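Local coordinates for putative oxidoreductase (Pseudomonas putida, PDB 3L6D), which probably binds NADP and acts as an oxidoreductase, its substrate being unknown, at residues Leu74-Thr79 against Tyr100-Ala104; Pro67-Leu73 against Arg95-Thr101; Ser141-Gly145 against Ala172-Ala176; Asn133-Glu138 against Gly159-His163; Ser7-Asp11 against Lys33-Ile37. One frame throughout, in Å; residues are numbered along the deposited sequence.

Contact 1: Leu74-Thr79 against Tyr100-Ala104; sequences LDNHAT and YTTNA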
# COMPACT_ATOMS: atom_id res chain seq x y z
N LEU B 74 23.20 -6.38 -19.45
CA LEU B 74 23.68 -5.61 -18.31
C LEU B 74 23.23 -4.17 -18.42
O LEU B 74 22.58 -3.64 -17.51
CB LEU B 74 25.22 -5.66 -18.16
CG LEU B 74 25.73 -4.96 -16.87
CD1 LEU B 74 25.10 -5.56 -15.59
CD2 LEU B 74 27.26 -4.94 -16.75
N ASP B 75 23.57 -3.52 -19.53
CA ASP B 75 23.25 -2.10 -19.68
C ASP B 75 23.15 -1.72 -21.15
O ASP B 75 23.24 -2.58 -22.03
CB ASP B 75 24.31 -1.25 -18.94
CG ASP B 75 25.72 -1.54 -19.42
OD1 ASP B 75 25.89 -2.13 -20.52
OD2 ASP B 75 26.67 -1.15 -18.70
N ASN B 76 23.01 -0.42 -21.41
CA ASN B 76 22.92 0.06 -22.77
C ASN B 76 24.20 -0.24 -23.55
O ASN B 76 24.13 -0.65 -24.69
CB ASN B 76 22.56 1.55 -22.83
CG ASN B 76 21.73 1.90 -24.05
OD1 ASN B 76 20.61 1.40 -24.20
ND2 ASN B 76 22.27 2.74 -24.94
N HIS B 77 25.38 -0.04 -22.94
CA HIS B 77 26.64 -0.43 -23.60
C HIS B 77 26.54 -1.88 -24.12
O HIS B 77 26.88 -2.13 -25.29
CB HIS B 77 27.85 -0.31 -22.65
CG HIS B 77 28.24 1.11 -22.34
ND1 HIS B 77 28.44 2.06 -23.32
CD2 HIS B 77 28.52 1.72 -21.16
CE1 HIS B 77 28.81 3.20 -22.76
NE2 HIS B 77 28.86 3.02 -21.45
N ALA B 78 26.06 -2.80 -23.27
CA ALA B 78 25.92 -4.23 -23.62
C ALA B 78 24.94 -4.46 -24.81
O ALA B 78 25.17 -5.32 -25.67
CB ALA B 78 25.50 -5.06 -22.40
N THR B 79 23.87 -3.66 -24.86
CA THR B 79 22.88 -3.76 -25.95
C THR B 79 23.54 -3.39 -27.27
O THR B 79 23.38 -4.09 -28.27
CB THR B 79 21.66 -2.86 -25.69
OG1 THR B 79 21.08 -3.19 -24.42
CG2 THR B 79 20.59 -3.00 -26.79
N TYR B 100 14.02 -5.83 -22.41
CA TYR B 100 13.79 -5.60 -20.98
C TYR B 100 14.99 -4.96 -20.23
O TYR B 100 14.92 -4.83 -19.01
CB TYR B 100 13.37 -6.90 -20.27
CG TYR B 100 12.03 -7.40 -20.70
CD1 TYR B 100 10.87 -6.89 -20.14
CD2 TYR B 100 11.91 -8.38 -21.67
CE1 TYR B 100 9.61 -7.35 -20.53
CE2 TYR B 100 10.66 -8.83 -22.09
CZ TYR B 100 9.52 -8.30 -21.52
OH TYR B 100 8.29 -8.74 -21.91
N THR B 101 16.06 -4.60 -20.94
CA THR B 101 17.32 -4.09 -20.32
C THR B 101 17.05 -2.68 -19.83
O THR B 101 16.53 -1.87 -20.59
CB THR B 101 18.46 -4.01 -21.33
OG1 THR B 101 18.84 -5.31 -21.79
CG2 THR B 101 19.72 -3.33 -20.72
N THR B 102 17.41 -2.37 -18.58
CA THR B 102 17.29 -0.98 -18.08
C THR B 102 18.23 0.04 -18.75
O THR B 102 19.45 -0.16 -18.85
CB THR B 102 17.44 -0.90 -16.57
OG1 THR B 102 16.63 -1.93 -16.00
CG2 THR B 102 16.97 0.46 -16.07
N ASN B 103 17.63 1.17 -19.07
CA ASN B 103 17.95 2.01 -20.20
C ASN B 103 17.75 3.44 -19.71
O ASN B 103 16.95 3.67 -18.79
CB ASN B 103 16.90 1.63 -21.28
CG ASN B 103 17.02 2.42 -22.56
OD1 ASN B 103 16.13 3.23 -22.88
ND2 ASN B 103 18.06 2.14 -23.34
N ALA B 104 18.47 4.40 -20.31
CA ALA B 104 18.14 5.83 -20.14
C ALA B 104 17.14 6.27 -21.22
O ALA B 104 17.12 5.70 -22.33
CB ALA B 104 19.40 6.70 -20.17
O HOH W 1 21.30 -1.53 -16.89
O HOH W 2 22.20 1.13 -19.16
O HOH W 3 19.15 -5.08 -24.39

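Contact 2: Pro67-Leu73 against Arg95-Thr101; sequences PATIFVL and RTIVDYT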
# COMPACT_ATOMS: atom_id res chain seq x y z
N PRO B 67 10.99 -15.92 -34.21
CA PRO B 67 10.43 -14.67 -34.75
C PRO B 67 10.62 -13.47 -33.79
O PRO B 67 10.59 -12.32 -34.22
CB PRO B 67 8.94 -15.03 -34.96
CG PRO B 67 8.68 -16.05 -33.89
CD PRO B 67 9.93 -16.90 -33.85
N ALA B 68 10.87 -13.75 -32.50
CA ALA B 68 11.12 -12.71 -31.49
C ALA B 68 12.30 -13.12 -30.62
O ALA B 68 12.45 -14.30 -30.28
CB ALA B 68 9.90 -12.51 -30.61
N THR B 69 13.08 -12.13 -30.21
CA THR B 69 14.17 -12.38 -29.32
C THR B 69 14.01 -11.44 -28.12
O THR B 69 13.79 -10.23 -28.27
CB THR B 69 15.54 -12.10 -30.00
OG1 THR B 69 15.75 -13.03 -31.07
CG2 THR B 69 16.66 -12.28 -29.00
N ILE B 70 14.11 -12.00 -26.92
CA ILE B 70 14.03 -11.19 -25.73
C ILE B 70 15.46 -10.79 -25.33
O ILE B 70 16.33 -11.67 -25.22
CB ILE B 70 13.35 -12.00 -24.64
CG1 ILE B 70 11.86 -12.15 -24.96
CG2 ILE B 70 13.50 -11.35 -23.25
CD1 ILE B 70 11.25 -13.16 -24.07
N PHE B 71 15.72 -9.48 -25.15
CA PHE B 71 17.05 -8.99 -24.70
C PHE B 71 17.00 -8.62 -23.22
O PHE B 71 16.12 -7.89 -22.79
CB PHE B 71 17.46 -7.70 -25.40
CG PHE B 71 18.05 -7.85 -26.76
CD1 PHE B 71 17.61 -8.80 -27.64
CD2 PHE B 71 18.99 -6.94 -27.19
CE1 PHE B 71 18.15 -8.92 -28.92
CE2 PHE B 71 19.54 -7.02 -28.47
CZ PHE B 71 19.12 -8.03 -29.34
N VAL B 72 17.93 -9.15 -22.43
CA VAL B 72 17.98 -8.81 -21.02
C VAL B 72 19.46 -8.72 -20.68
O VAL B 72 20.07 -9.70 -20.29
CB VAL B 72 17.28 -9.85 -20.08
CG1 VAL B 72 16.86 -9.15 -18.80
CG2 VAL B 72 16.08 -10.52 -20.71
N LEU B 73 20.02 -7.54 -20.85
CA LEU B 73 21.47 -7.38 -20.83
C LEU B 73 21.89 -6.48 -19.69
O LEU B 73 21.03 -5.91 -19.03
CB LEU B 73 21.96 -6.81 -22.16
CG LEU B 73 21.77 -7.79 -23.33
CD1 LEU B 73 21.80 -7.04 -24.65
CD2 LEU B 73 22.78 -8.93 -23.33
N ARG B 95 12.48 -9.47 -37.59
CA ARG B 95 12.45 -10.02 -36.22
C ARG B 95 12.01 -8.95 -35.25
O ARG B 95 12.27 -7.77 -35.45
CB ARG B 95 13.86 -10.51 -35.78
CG ARG B 95 14.50 -11.57 -36.70
CD ARG B 95 13.56 -12.78 -36.72
NE ARG B 95 14.16 -13.93 -37.38
CZ ARG B 95 14.09 -14.20 -38.68
NH1 ARG B 95 13.46 -13.38 -39.52
NH2 ARG B 95 14.66 -15.31 -39.15
N THR B 96 11.36 -9.36 -34.18
CA THR B 96 10.98 -8.42 -33.12
C THR B 96 11.96 -8.61 -31.97
O THR B 96 12.20 -9.74 -31.55
CB THR B 96 9.56 -8.71 -32.67
OG1 THR B 96 8.70 -8.46 -33.79
CG2 THR B 96 9.14 -7.79 -31.41
N ILE B 97 12.57 -7.51 -31.52
CA ILE B 97 13.40 -7.51 -30.32
C ILE B 97 12.53 -7.01 -29.21
O ILE B 97 11.99 -5.88 -29.32
CB ILE B 97 14.58 -6.50 -30.47
CG1 ILE B 97 15.42 -6.85 -31.70
CG2 ILE B 97 15.47 -6.47 -29.23
CD1 ILE B 97 15.80 -8.33 -31.79
N VAL B 98 12.42 -7.78 -28.13
CA VAL B 98 11.70 -7.33 -26.91
C VAL B 98 12.74 -7.03 -25.82
O VAL B 98 13.37 -7.95 -25.30
CB VAL B 98 10.66 -8.40 -26.44
CG1 VAL B 98 9.78 -7.84 -25.27
CG2 VAL B 98 9.77 -8.81 -27.60
N ASP B 99 12.94 -5.74 -25.53
CA ASP B 99 14.07 -5.25 -24.76
C ASP B 99 13.64 -4.94 -23.34
O ASP B 99 12.97 -3.92 -23.10
CB ASP B 99 14.60 -3.97 -25.44
CG ASP B 99 15.90 -3.45 -24.85
OD1 ASP B 99 16.49 -4.07 -23.92
OD2 ASP B 99 16.35 -2.40 -25.34
N TYR B 100 14.02 -5.83 -22.41
CA TYR B 100 13.79 -5.60 -20.98
C TYR B 100 14.99 -4.96 -20.23
O TYR B 100 14.92 -4.83 -19.01
CB TYR B 100 13.37 -6.90 -20.27
CG TYR B 100 12.03 -7.40 -20.70
CD1 TYR B 100 10.87 -6.89 -20.14
CD2 TYR B 100 11.91 -8.38 -21.67
CE1 TYR B 100 9.61 -7.35 -20.53
CE2 TYR B 100 10.66 -8.83 -22.09
CZ TYR B 100 9.52 -8.30 -21.52
OH TYR B 100 8.29 -8.74 -21.91
N THR B 101 16.06 -4.60 -20.94
CA THR B 101 17.32 -4.09 -20.32
C THR B 101 17.05 -2.68 -19.83
O THR B 101 16.53 -1.87 -20.59
CB THR B 101 18.46 -4.01 -21.33
OG1 THR B 101 18.84 -5.31 -21.79
CG2 THR B 101 19.72 -3.33 -20.72
O HOH W 4 8.63 -10.66 -35.38

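Contact 3: Ser141-Gly145 against Ala172-Ala176; sequences SIHTG and ALAFA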
# COMPACT_ATOMS: atom_id res chain seq x y z
N SER B 141 3.20 -6.23 -16.68
CA SER B 141 4.30 -5.64 -17.44
C SER B 141 3.76 -4.47 -18.23
O SER B 141 2.57 -4.39 -18.44
CB SER B 141 4.94 -6.68 -18.40
OG SER B 141 3.90 -7.23 -19.21
N ILE B 142 4.64 -3.59 -18.68
CA ILE B 142 4.26 -2.47 -19.54
C ILE B 142 5.14 -2.60 -20.78
O ILE B 142 6.30 -2.92 -20.64
CB ILE B 142 4.64 -1.13 -18.82
CG1 ILE B 142 3.79 -0.93 -17.56
CG2 ILE B 142 4.44 0.05 -19.78
CD1 ILE B 142 4.46 0.04 -16.54
N HIS B 143 4.58 -2.39 -21.98
CA HIS B 143 5.37 -2.45 -23.21
C HIS B 143 5.13 -1.21 -24.03
O HIS B 143 4.07 -0.56 -23.90
CB HIS B 143 4.95 -3.70 -24.02
CG HIS B 143 5.41 -4.98 -23.40
ND1 HIS B 143 4.61 -5.74 -22.55
CD2 HIS B 143 6.60 -5.63 -23.46
CE1 HIS B 143 5.29 -6.79 -22.13
NE2 HIS B 143 6.51 -6.74 -22.66
N THR B 144 6.14 -0.81 -24.81
CA THR B 144 6.03 0.38 -25.64
C THR B 144 6.88 0.12 -26.91
O THR B 144 7.45 -0.97 -27.03
CB THR B 144 6.45 1.69 -24.88
OG1 THR B 144 6.10 2.82 -25.67
CG2 THR B 144 7.91 1.73 -24.53
N GLY B 145 6.95 1.08 -27.82
CA GLY B 145 7.74 0.94 -29.07
C GLY B 145 6.80 0.67 -30.23
O GLY B 145 5.96 1.50 -30.57
N ALA B 172 4.39 5.53 -21.71
CA ALA B 172 4.94 4.33 -21.06
C ALA B 172 6.04 4.64 -20.05
O ALA B 172 6.04 4.12 -18.92
CB ALA B 172 5.43 3.30 -22.09
N LEU B 173 6.97 5.50 -20.44
CA LEU B 173 8.07 5.83 -19.56
C LEU B 173 7.57 6.57 -18.33
O LEU B 173 7.98 6.25 -17.20
CB LEU B 173 9.16 6.65 -20.27
CG LEU B 173 9.74 5.96 -21.49
CD1 LEU B 173 10.76 6.86 -22.17
CD2 LEU B 173 10.33 4.67 -21.09
N ALA B 174 6.69 7.54 -18.56
CA ALA B 174 6.13 8.36 -17.49
C ALA B 174 5.32 7.48 -16.54
O ALA B 174 5.46 7.57 -15.30
CB ALA B 174 5.21 9.46 -18.09
N PHE B 175 4.49 6.63 -17.12
CA PHE B 175 3.66 5.80 -16.28
C PHE B 175 4.52 4.85 -15.42
O PHE B 175 4.24 4.63 -14.24
CB PHE B 175 2.69 4.99 -17.10
CG PHE B 175 1.83 4.10 -16.26
CD1 PHE B 175 0.91 4.67 -15.38
CD2 PHE B 175 1.93 2.73 -16.35
CE1 PHE B 175 0.10 3.86 -14.55
CE2 PHE B 175 1.14 1.90 -15.53
CZ PHE B 175 0.21 2.49 -14.63
N ALA B 176 5.55 4.28 -16.01
CA ALA B 176 6.42 3.36 -15.28
C ALA B 176 7.12 4.13 -14.18
O ALA B 176 7.31 3.59 -13.10
CB ALA B 176 7.43 2.71 -16.19

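Contact 4: Asn133-Glu138 against Gly159-His163; sequences NVGHRE and GLAGH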
# COMPACT_ATOMS: atom_id res chain seq x y z
N ASN B 133 8.39 -13.76 -9.32
CA ASN B 133 7.03 -13.67 -9.87
C ASN B 133 6.94 -13.49 -11.41
O ASN B 133 5.87 -13.18 -11.97
CB ASN B 133 6.22 -12.59 -9.14
CG ASN B 133 5.99 -12.96 -7.69
OD1 ASN B 133 5.52 -14.07 -7.39
ND2 ASN B 133 6.34 -12.05 -6.79
N VAL B 134 8.05 -13.71 -12.09
CA VAL B 134 7.98 -13.77 -13.54
C VAL B 134 7.13 -14.99 -13.87
O VAL B 134 7.31 -16.07 -13.26
CB VAL B 134 9.41 -13.88 -14.15
CG1 VAL B 134 9.35 -14.22 -15.63
CG2 VAL B 134 10.16 -12.59 -13.95
N GLY B 135 6.18 -14.83 -14.78
CA GLY B 135 5.29 -15.93 -15.16
C GLY B 135 4.01 -15.98 -14.35
O GLY B 135 3.06 -16.66 -14.73
N HIS B 136 3.97 -15.23 -13.25
CA HIS B 136 2.79 -15.21 -12.37
C HIS B 136 1.58 -14.62 -13.10
O HIS B 136 1.71 -13.59 -13.77
CB HIS B 136 3.06 -14.38 -11.08
CG HIS B 136 2.18 -14.76 -9.94
ND1 HIS B 136 0.82 -14.53 -9.93
CD2 HIS B 136 2.45 -15.43 -8.79
CE1 HIS B 136 0.29 -15.03 -8.82
NE2 HIS B 136 1.26 -15.59 -8.11
N ARG B 137 0.43 -15.29 -12.97
CA ARG B 137 -0.88 -14.83 -13.48
C ARG B 137 -1.19 -13.39 -13.06
O ARG B 137 -1.82 -12.65 -13.82
CB ARG B 137 -2.03 -15.71 -12.96
CG ARG B 137 -2.31 -17.01 -13.77
CD ARG B 137 -3.06 -18.07 -12.91
NE ARG B 137 -3.74 -17.41 -11.78
CZ ARG B 137 -3.61 -17.76 -10.50
NH1 ARG B 137 -2.86 -18.81 -10.15
NH2 ARG B 137 -4.27 -17.08 -9.57
N GLU B 138 -0.79 -13.02 -11.83
CA GLU B 138 -1.09 -11.67 -11.28
C GLU B 138 -0.01 -10.61 -11.53
O GLU B 138 -0.21 -9.45 -11.19
CB GLU B 138 -1.42 -11.76 -9.79
CG GLU B 138 -2.63 -12.72 -9.48
CD GLU B 138 -3.20 -12.56 -8.06
OE1 GLU B 138 -3.67 -11.43 -7.71
OE2 GLU B 138 -3.22 -13.57 -7.29
N GLY B 159 3.22 -14.79 -21.26
CA GLY B 159 3.82 -15.89 -20.52
C GLY B 159 4.69 -15.41 -19.37
O GLY B 159 4.85 -16.13 -18.36
N LEU B 160 5.26 -14.22 -19.51
CA LEU B 160 6.12 -13.61 -18.49
C LEU B 160 5.37 -12.81 -17.40
O LEU B 160 5.86 -12.66 -16.30
CB LEU B 160 7.14 -12.69 -19.17
CG LEU B 160 8.02 -13.34 -20.25
CD1 LEU B 160 8.88 -12.22 -20.89
CD2 LEU B 160 8.89 -14.45 -19.63
N ALA B 161 4.22 -12.25 -17.71
CA ALA B 161 3.45 -11.57 -16.69
C ALA B 161 2.05 -11.57 -17.21
O ALA B 161 1.80 -11.11 -18.32
CB ALA B 161 3.99 -10.08 -16.48
N GLY B 162 1.14 -12.16 -16.43
CA GLY B 162 -0.23 -12.37 -16.84
C GLY B 162 -0.98 -11.15 -17.35
O GLY B 162 -1.87 -11.29 -18.17
N HIS B 163 -0.65 -9.96 -16.87
CA HIS B 163 -1.39 -8.78 -17.29
C HIS B 163 -0.38 -7.90 -17.99
O HIS B 163 0.73 -7.76 -17.51
CB HIS B 163 -1.97 -8.02 -16.09
CG HIS B 163 -2.97 -8.80 -15.29
ND1 HIS B 163 -4.34 -8.76 -15.54
CD2 HIS B 163 -2.81 -9.63 -14.24
CE1 HIS B 163 -4.96 -9.53 -14.67
NE2 HIS B 163 -4.06 -10.08 -13.88

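Contact 5: Ser7-Asp11 against Lys33-Ile37; sequences SFEFD and KRVAI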
# COMPACT_ATOMS: atom_id res chain seq x y z
N SER B 7 8.87 -22.27 -40.96
CA SER B 7 10.25 -21.86 -41.10
C SER B 7 11.01 -21.84 -39.76
O SER B 7 12.24 -21.92 -39.76
CB SER B 7 10.32 -20.45 -41.66
OG SER B 7 10.53 -20.50 -43.06
N PHE B 8 10.29 -21.67 -38.65
CA PHE B 8 10.93 -21.48 -37.33
C PHE B 8 10.85 -22.79 -36.56
O PHE B 8 9.77 -23.39 -36.48
CB PHE B 8 10.23 -20.37 -36.54
CG PHE B 8 10.56 -18.98 -37.03
CD1 PHE B 8 9.59 -18.23 -37.69
CD2 PHE B 8 11.83 -18.42 -36.82
CE1 PHE B 8 9.85 -16.93 -38.12
CE2 PHE B 8 12.13 -17.14 -37.28
CZ PHE B 8 11.14 -16.38 -37.91
N GLU B 9 11.99 -23.21 -36.02
CA GLU B 9 12.04 -24.35 -35.11
C GLU B 9 11.90 -23.86 -33.66
O GLU B 9 11.84 -24.66 -32.75
CB GLU B 9 13.36 -25.15 -35.27
CG GLU B 9 13.55 -25.84 -36.64
CD GLU B 9 12.33 -26.67 -37.07
OE1 GLU B 9 11.84 -27.50 -36.26
OE2 GLU B 9 11.85 -26.48 -38.22
N PHE B 10 11.86 -22.54 -33.46
CA PHE B 10 11.75 -22.00 -32.11
C PHE B 10 10.68 -20.92 -32.02
O PHE B 10 10.35 -20.26 -33.04
CB PHE B 10 13.10 -21.48 -31.62
CG PHE B 10 14.10 -22.57 -31.49
CD1 PHE B 10 14.15 -23.35 -30.35
CD2 PHE B 10 14.92 -22.88 -32.57
CE1 PHE B 10 15.08 -24.39 -30.26
CE2 PHE B 10 15.84 -23.91 -32.50
CZ PHE B 10 15.91 -24.67 -31.35
N ASP B 11 10.13 -20.78 -30.82
CA ASP B 11 9.10 -19.78 -30.58
C ASP B 11 9.68 -18.43 -30.14
O ASP B 11 9.07 -17.38 -30.35
CB ASP B 11 8.19 -20.31 -29.49
CG ASP B 11 7.47 -21.55 -29.93
OD1 ASP B 11 6.80 -21.46 -30.97
OD2 ASP B 11 7.61 -22.59 -29.26
N LYS B 33 7.16 -23.49 -24.58
CA LYS B 33 7.77 -22.82 -25.74
C LYS B 33 9.09 -23.49 -26.09
O LYS B 33 9.79 -24.00 -25.21
CB LYS B 33 8.07 -21.32 -25.43
CG LYS B 33 6.85 -20.35 -25.41
CD LYS B 33 6.09 -20.42 -24.06
CE LYS B 33 5.01 -19.32 -23.93
NZ LYS B 33 4.02 -19.67 -22.87
N ARG B 34 9.43 -23.48 -27.38
CA ARG B 34 10.68 -23.99 -27.84
C ARG B 34 11.56 -22.75 -27.73
O ARG B 34 11.23 -21.70 -28.36
CB ARG B 34 10.56 -24.41 -29.30
CG ARG B 34 9.60 -25.63 -29.52
CD ARG B 34 9.25 -25.78 -31.00
NE ARG B 34 8.48 -24.63 -31.51
CZ ARG B 34 8.23 -24.40 -32.80
NH1 ARG B 34 8.71 -25.23 -33.76
NH2 ARG B 34 7.50 -23.34 -33.14
N VAL B 35 12.59 -22.83 -26.90
CA VAL B 35 13.43 -21.62 -26.58
C VAL B 35 14.89 -21.81 -27.01
O VAL B 35 15.52 -22.82 -26.67
CB VAL B 35 13.40 -21.32 -25.05
CG1 VAL B 35 14.15 -19.97 -24.73
CG2 VAL B 35 11.96 -21.26 -24.48
N ALA B 36 15.43 -20.81 -27.71
CA ALA B 36 16.82 -20.81 -28.06
C ALA B 36 17.49 -19.68 -27.28
O ALA B 36 16.85 -18.68 -26.98
CB ALA B 36 16.99 -20.62 -29.58
N ILE B 37 18.75 -19.89 -26.90
CA ILE B 37 19.46 -18.92 -26.03
C ILE B 37 20.85 -18.68 -26.54
O ILE B 37 21.45 -19.51 -27.28
CB ILE B 37 19.56 -19.40 -24.54
CG1 ILE B 37 20.39 -20.71 -24.48
CG2 ILE B 37 18.10 -19.54 -23.88
CD1 ILE B 37 20.73 -21.15 -23.07
O HOH W 5 7.78 -25.08 -36.97
O HOH W 6 10.10 -27.71 -33.80

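Contact 1: Leu74-Thr79 against Tyr100-Ala104
Water does most of the joining between Leu74-Thr79 and Tyr100-Ala104, and few side chains meet directly. The backbones stay apart, with CA of Asp75 6.3 Å from CA of Thr102, and just 198 Å² is buried. The CA-to-CB bond of Asp75 points away from the other segment, and its p rotamer brings OD1 to 2.8 Å from Ala78 N, whose proton it accepts; this is the N-cap of the helix that starts at Asn76. Asn76 has an off-well chi1 of -148°, and although its CB points sideways, its OD1 comes to 2.8 Å from ND2 of Asn103, a t rotamer. The N-H...O angle of 116° makes this a weak hydrogen bond. Thr101, in the m rotamer, sets its CG2 3.8 Å from Asp75 C and 3.9 Å from Thr79 OG1, while its OG1 accepts from the backbone N of Leu73. One water lies 2.7 Å from Thr79 OG1 and 2.6 Å from Thr101 OG1. Two more donate to Thr102 O: one also donates to Leu74 O (2.5 Å from the water), and the other accepts from Asn76 N (2.8 Å). Each segment follows a parallel strand, 68-71 or 96-99, and leads into the next helix, 76-84 or 105-117. Adjacent strand-to-helix loops at the C-terminal edge of the sheet are characteristic of a Rossmann fold, where the dinucleotide usually binds.

Contact 2: Pro67-Leu73 against Arg95-Thr101
Five backbone hydrogen bonds, alternating in direction, tie Pro67-Leu73 to Arg95-Thr101. Thr96 N donates to Pro67 O (3.1 Å), Thr69 N to Thr96 O (2.9 Å), Val98 N to Thr69 O (2.8 Å), Phe71 N to Val98 O (2.8 Å) and Tyr100 N to Phe71 O (3.0 Å), with angles of 152-172°. This is the ladder of a parallel pair, and the strand axes agree, 4.6 Å apart at 22°. Beyond it a side chain takes over: Leu73 N donates to Thr101 OG1 at 2.7 Å. Asp99 OD1 accepts from Thr101 N at 3.1 Å, an Asx turn, while its OD2 bonds to Tyr122. At the other end a water donates to Pro67 O and lies 2.7 Å from Thr96 OG1. CA-H...O contacts fill in between, such as Ala68 CA to Thr96 O at 3.2 Å. Packing differs on the two faces. On the face of Thr69 and Phe71, Ile97 CG2 sits 3.6 Å from the Phe71 ring centroid and 14° off its normal, a CH-pi contact. On the face of Ile70 and Val98, Ile70 CG2 reaches Tyr100 CD2 at 3.7 Å. Outside the pair, Phe71 and Leu73 lie against helix 76-84, Ile70 and Val72 against helix 19-30, and strand 68-71 pairs on its other side with strand 12-15.

Contact 3: Ser141-Gly145 against Ala172-Ala176
Ala172 makes the closest approach: its CB lies 3.4 Å from Thr144 CB and 4.1 Å from Ile142 CG2, so one methyl fits between two side chains that project from the same side of the strand. Leu173, whose CA-to-CB bond points away, and Ala174 make no contact with the strand; Ala174 packs on Phe200 of the second subunit. Phe175 follows in the t rotamer, its CD2 3.7 Å from Ile142 CD1; the ring also meets Leu211 of the second subunit. One helical turn after Ala172, Ala176 returns to the strand, with CB 4.0 Å from the same Ile142 CD1. The contact is thus wholly apolar, covering 229 Å² with every touching residue buried. The polar end of Thr144 turns to Leu167 O. Strand and helix axes run nearly antiparallel, 156° apart and 9.1 Å at closest approach. Such packing of the first turns of a long helix on strand 140-145, next to the outermost strand 163-166, marks the link between the Rossmann-type and helical C-terminal domains, as in the 6-phosphogluconate dehydrogenase superfamily.

Contact 4: Asn133-Glu138 against Gly159-His163
Two backbone hydrogen bonds join these loops, and both are nearly straight. Gly135 N donates to Leu160 O at 2.7 Å and 166°, and Gly162 N donates to His136 O at 3.1 Å and 165°. The donor thus comes once from each loop. Inside Asn133-Glu138, His136 N donates to Asn133 O at 3.1 Å, closing a type II turn; Asn133 O also accepts from Ser139 OG. Gly135, at phi 92°, takes the third place of that turn, where a CB would jam against the preceding carbonyl O. Glu138 N is satisfied by His136 ND1 at 2.9 Å, and Gly159 O by Gln31 NE2. Two carbonyls also receive CA-H...O contacts: Gly159 O from Gly135 CA at 3.2 Å, and Arg137 O from Gly162 CA at 3.4 Å. The latter approach needs a residue without a side chain, since an ideal CB on Gly162 would fall 2.0 Å from Arg137 O. Apolar packing is limited to Val134 CG1 on Leu160 CD2 at 4.0 Å, and both side chains continue onto helix 19-30. On the assembly side, Asn133 ND2 makes a weak hydrogen bond to Asp221 OD1 of the second subunit, and His136 meets the Phe217 ring of that subunit. The pair of loops therefore lies between helix 19-30 and the second subunit, with segment 133-138 leading into strand 140-145 and segment 159-163 into the edge strand 163-166.

Contact 5: Ser7-Asp11 against Lys33-Ile37
Ser7-Asp11 and Lys33-Ile37 bracket the first strand and helix of the beta-alpha-beta unit of the Rossmann-type fold: Ser7-Asp11 leads into strand 12-15, helix 19-30 follows, and Lys33-Ile37 enters the parallel strand 35-38. At Phe8 the main chain takes part through its carbonyl: a water donates to Phe8 O at 2.7 Å and accepts a weak bond from Arg34 NH1 at 3.3 Å; the Phe8 ring leads away to Arg95. Glu9 presents its O at 3.3 Å from Arg34 CD, and its OE1 shares a second water with Arg34 NH1, at 3.0 Å from OE1 and 2.8 Å from NH1. Phe10 brings apolar packing. Its CA-to-CB bond points away overall, yet Ala36 CB lies 4.0 Å from the ring centroid and 14° off the normal, a CH-pi contact over the face, while Arg34 C sits near the ring edge, 3.7 Å from Phe10 CD1. The ring also meets His54. Asp11 completes the contact. Its N donates to Arg34 O at 2.8 Å, the backbone link between the segments; its CA-to-CB bond points toward the other segment, and its carboxylate binds the backbone and side chain of Arg34. Arg34 gives up the largest area to the other segment, 129 Å². Asp11 OD1 accepts from Arg34 NH2 at 3.0 Å in a salt bridge, and Asp11 OD2 takes both Arg34 NE at 3.2 Å and Arg34 N at 2.8 Å.

In the fold
Contacts 2 and 3 are buried, the first a hydrogen-bonded strand ladder, the second apolar strand-helix packing; contacts 1, 4 and 5 are partly buried and rely on water, loop backbone and a salt bridge respectively. Contacts 2, 3 and 5 all reach the same sheet. Contact 1 extends contact 2 beyond its strand ends, sharing Tyr100 and Thr101. Tyr100 then links onward: its OH lies 2.8 Å from His143 NE2 of contact 3, a probable hydrogen bond, and 3.7 Å from Leu160 CD1 of contact 4. Contact 5 meets contact 2 at the opposite strand ends, with Phe8 CE2 3.5 Å from Pro67 N. Contacts 3 and 4 alternate along the chain, and both touch the second subunit.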